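Local coordinates for protein acetyl-xylan esterase (Streptomyces lividans, PDB 2CC0) that probably removes acetyl groups from acetylated xylan of plant cell walls, as a metal-dependent carbohydrate esterase of family 4 that carries zinc in this structure, at residues 60-74 with 96-110. Numbering follows the deposited sequence. Where two conformers were deposited one is given.
With ZN (zinc ion), chain C; ACT (acetate ion), chain D.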
ATOM      1  N   ALA A  60       6.612  14.021   6.788  1.00  7.22           N
ATOM      2  CA  ALA A  60       5.464  13.830   5.922  1.00  5.97           C
ATOM      3  C   ALA A  60       4.251  14.608   6.429  1.00  6.47           C
ATOM      4  O   ALA A  60       4.280  15.186   7.519  1.00  7.40           O
ATOM      5  CB  ALA A  60       5.144  12.337   5.767  1.00  6.67           C
ATOM      6  N   ASN A  61       3.230  14.662   5.578  1.00  6.08           N
ATOM      7  CA  ASN A  61       2.048  15.544   5.760  1.00  6.37           C
ATOM      8  C   ASN A  61       0.920  14.799   6.474  1.00  6.38           C
ATOM      9  O   ASN A  61       0.504  13.721   6.012  1.00  7.05           O
ATOM     10  CB  ASN A  61       1.620  16.030   4.352  1.00  7.12           C
ATOM     11  CG  ASN A  61       0.487  17.060   4.351  1.00  7.68           C
ATOM     12  OD1 ASN A  61      -0.490  16.965   5.103  1.00  7.54           O
ATOM     13  ND2 ASN A  61       0.583  18.009   3.403  1.00  7.83           N
ATOM     14  N   HIS A  62       0.410  15.373   7.569  1.00  6.88           N
ATOM     15  CA  HIS A  62      -0.673  14.741   8.331  1.00  7.36           C
ATOM     16  C   HIS A  62      -1.870  15.710   8.508  1.00  7.40           C
ATOM     17  O   HIS A  62      -2.610  15.594   9.487  1.00  8.48           O
ATOM     18  CB  HIS A  62      -0.163  14.224   9.680  1.00  8.12           C
ATOM     19  CG  HIS A  62      -1.085  13.253  10.368  1.00  8.08           C
ATOM     20  ND1 HIS A  62      -1.811  12.279   9.701  1.00  9.29           N
ATOM     21  CD2 HIS A  62      -1.341  13.072  11.681  1.00  9.04           C
ATOM     22  CE1 HIS A  62      -2.499  11.561  10.580  1.00  9.63           C
ATOM     23  NE2 HIS A  62      -2.233  12.023  11.789  1.00  8.60           N
ATOM     24  N   SER A  63      -2.080  16.580   7.507  1.00  7.92           N
ATOM     25  CA  SER A  63      -3.095  17.667   7.509  1.00  7.60           C
ATOM     26  C   SER A  63      -2.696  18.807   8.444  1.00  7.36           C
ATOM     27  O   SER A  63      -1.722  18.684   9.201  1.00  7.97           O
ATOM     28  CB  SER A  63      -4.500  17.166   7.861  1.00  7.31           C
ATOM     29  OG  SER A  63      -4.658  17.076   9.277  1.00  8.38           O
ATOM     30  N   TYR A  64      -3.450  19.908   8.387  1.00  7.96           N
ATOM     31  CA  TYR A  64      -3.098  21.094   9.175  1.00  7.96           C
ATOM     32  C   TYR A  64      -3.625  21.022  10.605  1.00  8.53           C
ATOM     33  O   TYR A  64      -2.888  21.349  11.542  1.00  8.94           O
ATOM     34  CB  TYR A  64      -3.546  22.397   8.497  1.00  9.60           C
ATOM     35  CG  TYR A  64      -2.708  23.571   8.945  1.00  9.72           C
ATOM     36  CD1 TYR A  64      -1.473  23.835   8.340  1.00 11.01           C
ATOM     37  CD2 TYR A  64      -3.140  24.421   9.978  1.00 11.29           C
ATOM     38  CE1 TYR A  64      -0.662  24.920   8.754  1.00 10.98           C
ATOM     39  CE2 TYR A  64      -2.330  25.499  10.404  1.00 11.01           C
ATOM     40  CZ  TYR A  64      -1.115  25.741   9.790  1.00 12.02           C
ATOM     41  OH  TYR A  64      -0.323  26.797  10.221  1.00 13.53           O
ATOM     42  N   THR A  65      -4.873  20.591  10.764  1.00  9.28           N
ATOM     43  CA  THR A  65      -5.526  20.615  12.080  1.00  9.60           C
ATOM     44  C   THR A  65      -6.120  19.237  12.484  1.00  9.84           C
ATOM     45  O   THR A  65      -6.842  19.144  13.480  1.00 10.48           O
ATOM     46  CB  THR A  65      -6.696  21.657  12.106  1.00 10.31           C
ATOM     47  OG1 THR A  65      -7.767  21.210  11.254  1.00 12.99           O
ATOM     48  CG2 THR A  65      -6.239  23.063  11.683  1.00 11.66           C
ATOM     49  N   HIS A  66      -5.838  18.192  11.703  1.00  9.51           N
ATOM     50  CA  HIS A  66      -6.304  16.835  11.992  1.00  9.83           C
ATOM     51  C   HIS A  66      -7.855  16.686  11.970  1.00  9.98           C
ATOM     52  O   HIS A  66      -8.422  16.068  12.870  1.00 10.54           O
ATOM     53  CB  HIS A  66      -5.710  16.354  13.343  1.00 10.68           C
ATOM     54  CG  HIS A  66      -5.635  14.864  13.490  1.00 11.35           C
ATOM     55  ND1 HIS A  66      -6.712  14.091  13.864  1.00 12.77           N
ATOM     56  CD2 HIS A  66      -4.597  14.005  13.333  1.00 13.71           C
ATOM     57  CE1 HIS A  66      -6.345  12.824  13.935  1.00 14.59           C
ATOM     58  NE2 HIS A  66      -5.068  12.743  13.618  1.00 13.74           N
ATOM     59  N   PRO A  67      -8.525  17.238  10.942  1.00  9.75           N
ATOM     60  CA  PRO A  67      -9.984  17.058  10.862  1.00 10.51           C
ATOM     61  C   PRO A  67     -10.310  15.672  10.333  1.00 10.92           C
ATOM     62  O   PRO A  67      -9.419  15.000   9.796  1.00 10.80           O
ATOM     63  CB  PRO A  67     -10.403  18.093   9.805  1.00 11.26           C
ATOM     64  CG  PRO A  67      -9.230  18.181   8.903  1.00 10.48           C
ATOM     65  CD  PRO A  67      -8.007  18.027   9.795  1.00 10.01           C
ATOM     66  N   HIS A  68     -11.573  15.268  10.444  1.00 11.11           N
ATOM     67  CA  HIS A  68     -12.054  14.118   9.689  1.00 12.35           C
ATOM     68  C   HIS A  68     -12.204  14.615   8.252  1.00 12.66           C
ATOM     69  O   HIS A  68     -13.183  15.255   7.907  1.00 13.21           O
ATOM     70  CB  HIS A  68     -13.397  13.667  10.265  1.00 13.61           C
ATOM     71  CG  HIS A  68     -13.280  12.974  11.582  1.00 14.51           C
ATOM     72  ND1 HIS A  68     -13.062  11.616  11.693  1.00 16.59           N
ATOM     73  CD2 HIS A  68     -13.345  13.451  12.848  1.00 16.48           C
ATOM     74  CE1 HIS A  68     -12.988  11.288  12.973  1.00 16.65           C
ATOM     75  NE2 HIS A  68     -13.161  12.383  13.692  1.00 16.90           N
ATOM     76  N   MET A  69     -11.223  14.332   7.399  1.00 11.99           N
ATOM     77  CA  MET A  69     -11.115  14.967   6.059  0.50 11.84           C
ATOM     78  C   MET A  69     -12.292  14.652   5.135  1.00 12.56           C
ATOM     79  O   MET A  69     -12.660  15.467   4.298  1.00 13.05           O
ATOM     80  CB  MET A  69      -9.792  14.584   5.356  0.50 10.76           C
ATOM     81  CG  MET A  69      -8.489  15.148   5.998  0.50  9.65           C
ATOM     82  SD  MET A  69      -8.095  16.900   5.688  0.50  9.66           S
ATOM     83  CE  MET A  69      -7.464  16.893   3.998  0.50  8.88           C
ATOM     84  N   THR A  70     -12.855  13.462   5.276  1.00 13.21           N
ATOM     85  CA  THR A  70     -13.941  13.055   4.389  1.00 15.20           C
ATOM     86  C   THR A  70     -15.235  13.796   4.738  1.00 15.60           C
ATOM     87  O   THR A  70     -16.194  13.737   3.971  1.00 16.90           O
ATOM     88  CB  THR A  70     -14.151  11.522   4.371  1.00 15.98           C
ATOM     89  OG1 THR A  70     -14.690  11.093   5.625  1.00 17.56           O
ATOM     90  CG2 THR A  70     -12.829  10.784   4.078  1.00 16.76           C
ATOM     91  N   GLN A  71     -15.244  14.497   5.875  1.00 14.96           N
ATOM     92  CA  GLN A  71     -16.385  15.366   6.222  1.00 16.08           C
ATOM     93  C   GLN A  71     -16.267  16.786   5.636  1.00 16.20           C
ATOM     94  O   GLN A  71     -17.205  17.609   5.775  1.00 17.38           O
ATOM     95  CB  GLN A  71     -16.552  15.407   7.739  1.00 16.54           C
ATOM     96  CG  GLN A  71     -16.923  14.055   8.326  1.00 19.86           C
ATOM     97  CD  GLN A  71     -16.979  14.056   9.843  1.00 25.01           C
ATOM     98  OE1 GLN A  71     -17.088  15.110  10.476  1.00 28.49           O
ATOM     99  NE2 GLN A  71     -16.887  12.871  10.438  1.00 27.24           N
ATOM    100  N   LEU A  72     -15.133  17.073   4.988  1.00 15.76           N
ATOM    101  CA  LEU A  72     -14.870  18.377   4.390  1.00 16.13           C
ATOM    102  C   LEU A  72     -15.192  18.417   2.911  1.00 16.17           C
ATOM    103  O   LEU A  72     -15.182  17.381   2.222  1.00 17.13           O
ATOM    104  CB  LEU A  72     -13.391  18.798   4.573  1.00 16.03           C
ATOM    105  CG  LEU A  72     -12.831  18.799   6.000  1.00 16.56           C
ATOM    106  CD1 LEU A  72     -11.358  19.149   6.002  1.00 16.94           C
ATOM    107  CD2 LEU A  72     -13.602  19.719   6.921  1.00 19.93           C
ATOM    108  N   GLY A  73     -15.461  19.621   2.411  1.00 16.07           N
ATOM    109  CA  GLY A  73     -15.515  19.823   0.969  1.00 16.31           C
ATOM    110  C   GLY A  73     -14.119  19.812   0.378  1.00 15.88           C
ATOM    111  O   GLY A  73     -13.128  19.969   1.104  1.00 15.44           O
ATOM    112  N   GLN A  74     -14.023  19.660  -0.939  1.00 16.14           N
ATOM    113  CA  GLN A  74     -12.721  19.592  -1.611  1.00 15.87           C
ATOM    114  C   GLN A  74     -11.833  20.803  -1.337  1.00 15.25           C
ATOM    115  O   GLN A  74     -10.642  20.643  -1.083  1.00 14.65           O
ATOM    116  CB  GLN A  74     -12.894  19.392  -3.116  1.00 16.99           C
ATOM    117  CG  GLN A  74     -11.576  19.237  -3.857  1.00 19.97           C
ATOM    118  CD  GLN A  74     -11.728  18.672  -5.256  1.00 24.84           C
ATOM    119  OE1 GLN A  74     -12.806  18.228  -5.658  1.00 26.72           O
ATOM    120  NE2 GLN A  74     -10.633  18.674  -6.007  1.00 27.39           N
ATOM    121  N   PRO A  96       6.959  17.476   1.506  1.00  9.83           N
ATOM    122  CA  PRO A  96       6.562  16.054   1.628  1.00  9.54           C
ATOM    123  C   PRO A  96       6.066  15.393   0.342  1.00  9.42           C
ATOM    124  O   PRO A  96       5.433  16.033  -0.501  1.00  9.02           O
ATOM    125  CB  PRO A  96       5.419  16.082   2.661  1.00 10.19           C
ATOM    126  CG  PRO A  96       5.689  17.320   3.483  1.00 10.01           C
ATOM    127  CD  PRO A  96       6.255  18.337   2.467  1.00 10.21           C
ATOM    128  N   LYS A  97       6.378  14.101   0.223  1.00  9.03           N
ATOM    129  CA  LYS A  97       5.821  13.276  -0.846  0.50  9.41           C
ATOM    130  C   LYS A  97       4.802  12.279  -0.338  1.00  9.24           C
ATOM    131  O   LYS A  97       4.163  11.596  -1.147  1.00  9.90           O
ATOM    132  CB  LYS A  97       6.928  12.519  -1.617  0.50 10.13           C
ATOM    133  CG  LYS A  97       7.924  13.407  -2.396  0.50 11.75           C
ATOM    134  CD  LYS A  97       7.274  14.323  -3.403  0.50 13.84           C
ATOM    135  CE  LYS A  97       6.529  13.574  -4.486  0.50 14.26           C
ATOM    136  NZ  LYS A  97       5.798  14.461  -5.433  0.50 13.15           N
ATOM    137  N   LEU A  98       4.633  12.217   0.991  1.00  7.69           N
ATOM    138  CA  LEU A  98       3.712  11.262   1.640  1.00  6.61           C
ATOM    139  C   LEU A  98       2.664  11.978   2.483  1.00  7.04           C
ATOM    140  O   LEU A  98       2.960  12.984   3.134  1.00  8.24           O
ATOM    141  CB  LEU A  98       4.482  10.315   2.563  1.00  7.11           C
ATOM    142  CG  LEU A  98       5.684   9.585   1.943  1.00  7.26           C
ATOM    143  CD1 LEU A  98       6.383   8.794   3.017  1.00 10.38           C
ATOM    144  CD2 LEU A  98       5.257   8.707   0.746  1.00  8.37           C
ATOM    145  N   PHE A  99       1.445  11.441   2.485  1.00  6.80           N
ATOM    146  CA  PHE A  99       0.354  12.014   3.260  1.00  7.32           C
ATOM    147  C   PHE A  99      -0.383  10.902   3.968  1.00  7.69           C
ATOM    148  O   PHE A  99      -0.734   9.895   3.345  1.00  8.85           O
ATOM    149  CB  PHE A  99      -0.615  12.748   2.311  1.00  8.06           C
ATOM    150  CG  PHE A  99      -1.908  13.185   2.984  1.00  7.58           C
ATOM    151  CD1 PHE A  99      -1.923  14.284   3.846  1.00  8.87           C
ATOM    152  CD2 PHE A  99      -3.100  12.462   2.774  1.00  9.19           C
ATOM    153  CE1 PHE A  99      -3.122  14.659   4.479  1.00 10.16           C
ATOM    154  CE2 PHE A  99      -4.297  12.818   3.403  1.00  8.78           C
ATOM    155  CZ  PHE A  99      -4.310  13.939   4.264  1.00  9.43           C
ATOM    156  N   ARG A 100      -0.629  11.074   5.268  1.00  6.41           N
ATOM    157  CA  ARG A 100      -1.464  10.097   5.984  1.00  6.33           C
ATOM    158  C   ARG A 100      -2.756  10.787   6.389  1.00  7.50           C
ATOM    159  O   ARG A 100      -2.719  11.806   7.105  1.00  7.35           O
ATOM    160  CB  ARG A 100      -0.746   9.535   7.223  1.00  7.20           C
ATOM    161  CG  ARG A 100      -1.632   8.589   8.038  1.00  8.38           C
ATOM    162  CD  ARG A 100      -0.781   7.948   9.099  1.00  8.68           C
ATOM    163  NE  ARG A 100      -0.010   6.815   8.570  1.00  9.47           N
ATOM    164  CZ  ARG A 100       1.071   6.324   9.182  1.00  9.32           C
ATOM    165  NH1 ARG A 100       1.522   6.915  10.291  1.00  9.50           N
ATOM    166  NH2 ARG A 100       1.698   5.275   8.675  1.00 11.10           N
ATOM    167  N   PRO A 101      -3.908  10.267   5.927  1.00  8.58           N
ATOM    168  CA  PRO A 101      -5.157  10.921   6.305  1.00  9.08           C
ATOM    169  C   PRO A 101      -5.372  10.766   7.818  1.00  9.60           C
ATOM    170  O   PRO A 101      -5.148   9.682   8.376  1.00 10.06           O
ATOM    171  CB  PRO A 101      -6.228  10.090   5.578  1.00 10.20           C
ATOM    172  CG  PRO A 101      -5.508   9.351   4.493  1.00 11.04           C
ATOM    173  CD  PRO A 101      -4.135   9.072   5.086  1.00 10.20           C
ATOM    174  N   PRO A 102      -5.808  11.842   8.489  1.00 10.27           N
ATOM    175  CA  PRO A 102      -6.240  11.663   9.875  1.00 10.43           C
ATOM    176  C   PRO A 102      -7.266  10.515   9.975  1.00 10.21           C
ATOM    177  O   PRO A 102      -8.182  10.411   9.143  1.00  9.48           O
ATOM    178  CB  PRO A 102      -6.899  13.013  10.197  1.00 11.27           C
ATOM    179  CG  PRO A 102      -6.155  14.024   9.331  1.00 10.97           C
ATOM    180  CD  PRO A 102      -5.870  13.252   8.046  1.00 10.79           C
ATOM    181  N   TYR A 103      -7.105   9.662  10.981  1.00 10.07           N
ATOM    182  CA  TYR A 103      -8.054   8.529  11.282  1.00 10.34           C
ATOM    183  C   TYR A 103      -8.011   7.466  10.194  1.00 11.67           C
ATOM    184  O   TYR A 103      -8.844   6.566  10.203  1.00 12.02           O
ATOM    185  CB  TYR A 103      -9.508   9.017  11.453  1.00 11.48           C
ATOM    186  CG  TYR A 103      -9.592  10.215  12.377  1.00 10.92           C
ATOM    187  CD1 TYR A 103      -9.436  10.060  13.760  1.00 12.99           C
ATOM    188  CD2 TYR A 103      -9.748  11.497  11.867  1.00 11.46           C
ATOM    189  CE1 TYR A 103      -9.481  11.173  14.614  1.00 12.69           C
ATOM    190  CE2 TYR A 103      -9.800  12.627  12.713  1.00 12.39           C
ATOM    191  CZ  TYR A 103      -9.658  12.451  14.088  1.00 12.35           C
ATOM    192  OH  TYR A 103      -9.691  13.558  14.915  1.00 15.11           O
ATOM    193  N   GLY A 104      -7.088   7.594   9.229  1.00 11.03           N
ATOM    194  CA  GLY A 104      -7.030   6.657   8.095  1.00 11.72           C
ATOM    195  C   GLY A 104      -8.205   6.800   7.127  1.00 12.51           C
ATOM    196  O   GLY A 104      -8.383   5.950   6.257  1.00 13.98           O
ATOM    197  N   GLU A 105      -9.004   7.858   7.300  1.00 11.31           N
ATOM    198  CA  GLU A 105     -10.263   8.027   6.570  1.00 11.96           C
ATOM    199  C   GLU A 105     -10.025   8.729   5.253  1.00 11.36           C
ATOM    200  O   GLU A 105      -9.518   9.871   5.205  1.00 11.42           O
ATOM    201  CB  GLU A 105     -11.296   8.797   7.417  1.00 11.99           C
ATOM    202  CG  GLU A 105     -11.753   7.971   8.621  1.00 13.65           C
ATOM    203  CD  GLU A 105     -12.498   8.764   9.704  1.00 15.30           C
ATOM    204  OE1 GLU A 105     -12.574  10.008   9.626  1.00 18.14           O
ATOM    205  OE2 GLU A 105     -12.989   8.102  10.661  1.00 18.80           O
ATOM    206  N   THR A 106     -10.445   8.062   4.183  1.00 10.76           N
ATOM    207  CA  THR A 106     -10.196   8.586   2.834  1.00 10.96           C
ATOM    208  C   THR A 106     -11.406   8.410   1.900  1.00 10.72           C
ATOM    209  O   THR A 106     -12.317   7.647   2.195  1.00 11.51           O
ATOM    210  CB  THR A 106      -8.899   7.953   2.250  1.00 12.59           C
ATOM    211  OG1 THR A 106      -8.593   8.524   0.972  1.00 13.23           O
ATOM    212  CG2 THR A 106      -9.015   6.453   2.124  1.00 14.58           C
ATOM    213  N   ASN A 107     -11.399   9.162   0.803  1.00 11.15           N
ATOM    214  CA  ASN A 107     -12.365   8.989  -0.287  1.00 11.01           C
ATOM    215  C   ASN A 107     -11.775   9.510  -1.588  1.00 11.27           C
ATOM    216  O   ASN A 107     -10.625   9.980  -1.612  1.00 10.49           O
ATOM    217  CB  ASN A 107     -13.738   9.622   0.048  1.00 11.99           C
ATOM    218  CG  ASN A 107     -13.687  11.141   0.173  1.00 13.17           C
ATOM    219  OD1 ASN A 107     -12.762  11.801  -0.325  1.00 12.81           O
ATOM    220  ND2 ASN A 107     -14.714  11.712   0.827  1.00 15.40           N
ATOM    221  N   ALA A 108     -12.525   9.394  -2.686  1.00 11.59           N
ATOM    222  CA  ALA A 108     -11.960   9.748  -4.014  1.00 11.73           C
ATOM    223  C   ALA A 108     -11.619  11.231  -4.080  1.00 11.42           C
ATOM    224  O   ALA A 108     -10.673  11.616  -4.737  1.00 11.80           O
ATOM    225  CB  ALA A 108     -12.946   9.387  -5.140  1.00 12.63           C
ATOM    226  N   THR A 109     -12.416  12.065  -3.415  1.00 11.20           N
ATOM    227  CA  THR A 109     -12.143  13.502  -3.404  1.00 11.70           C
ATOM    228  C   THR A 109     -10.790  13.774  -2.727  1.00 10.62           C
ATOM    229  O   THR A 109      -9.952  14.526  -3.247  1.00 10.47           O
ATOM    230  CB  THR A 109     -13.278  14.272  -2.717  1.00 12.41           C
ATOM    231  OG1 THR A 109     -14.489  14.032  -3.460  1.00 15.53           O
ATOM    232  CG2 THR A 109     -12.966  15.786  -2.706  1.00 14.58           C
ATOM    233  N   LEU A 110     -10.583  13.154  -1.567  1.00 10.26           N
ATOM    234  CA  LEU A 110      -9.307  13.304  -0.880  1.00  9.16           C
ATOM    235  C   LEU A 110      -8.166  12.818  -1.768  1.00  8.96           C
ATOM    236  O   LEU A 110      -7.097  13.467  -1.839  1.00  9.18           O
ATOM    237  CB  LEU A 110      -9.313  12.538   0.438  1.00  9.88           C
ATOM    238  CG  LEU A 110      -8.065  12.743   1.323  1.00  9.20           C
ATOM    239  CD1 LEU A 110      -7.765  14.216   1.622  1.00 12.06           C
ATOM    240  CD2 LEU A 110      -8.212  11.935   2.627  1.00 10.03           C
TER
HETATM  241 ZN    ZN C 200      -3.183  11.567  13.609  0.50 12.92          ZN
HETATM  242  C   ACT D 201      -3.836   9.228  12.491  0.50 11.49           C
HETATM  243  O   ACT D 201      -4.874   9.891  12.727  0.50 11.03           O
HETATM  244  OXT ACT D 201      -2.833   9.414  13.240  0.50 11.77           O
HETATM  245  CH3 ACT D 201      -3.795   8.260  11.347  0.50 12.03           C
HETATM  246  O   HOH W   1     -10.898  16.213  14.601  1.00 22.54           O
HETATM  247  O   HOH W   2      -9.262  11.876   7.249  1.00 11.75           O
HETATM  248  O   HOH W   3     -15.796  14.502   1.211  1.00 21.24           O
HETATM  249  O   HOH W   4     -13.108  11.671   7.681  1.00 22.11           O
HETATM  250  O   HOH W   5      -3.596  10.632  15.418  1.00 29.49           O
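H68 sets its CG anti to the carbonyl carbon (chi1 -73°) and Y103 does likewise (chi1 -48°), which lays the two rings face on face in an offset stack, centroids 3.8 Å apart. H66 reaches the opposite face of the tyrosine edge-on, the planes 80° apart. An aromatic ring suits this place because both its faces are used, and Y103 OH bonds a water that also donates to H66 O. H66 in turn carries P102 CB over its own face, a CH-pi contact made by a rigid proline ring. H68 adds an in-plane N-H to its flat ring: E105 OE1 receives H68 ND1 on its syn side at 2.7 Å. With an alanine in place of H68, the E105 carboxylate is likely to lose its imidazole donor and Y103 the ring stacked on one face. N61 pairs with F99 in a single beta bridge, its N bonded to L98 O and its O to R100 N. H62 ND1 donates to R100 O at 2.8 Å, helping to set the ring's rotation, with H62 NE2 on the zinc at 2.1 Å; H66 and D13 also bind the metal. Y103 N hydrogen-bonds acetate O, so this acetate, probably from the crystallisation liquor, lies where product acetate could be held.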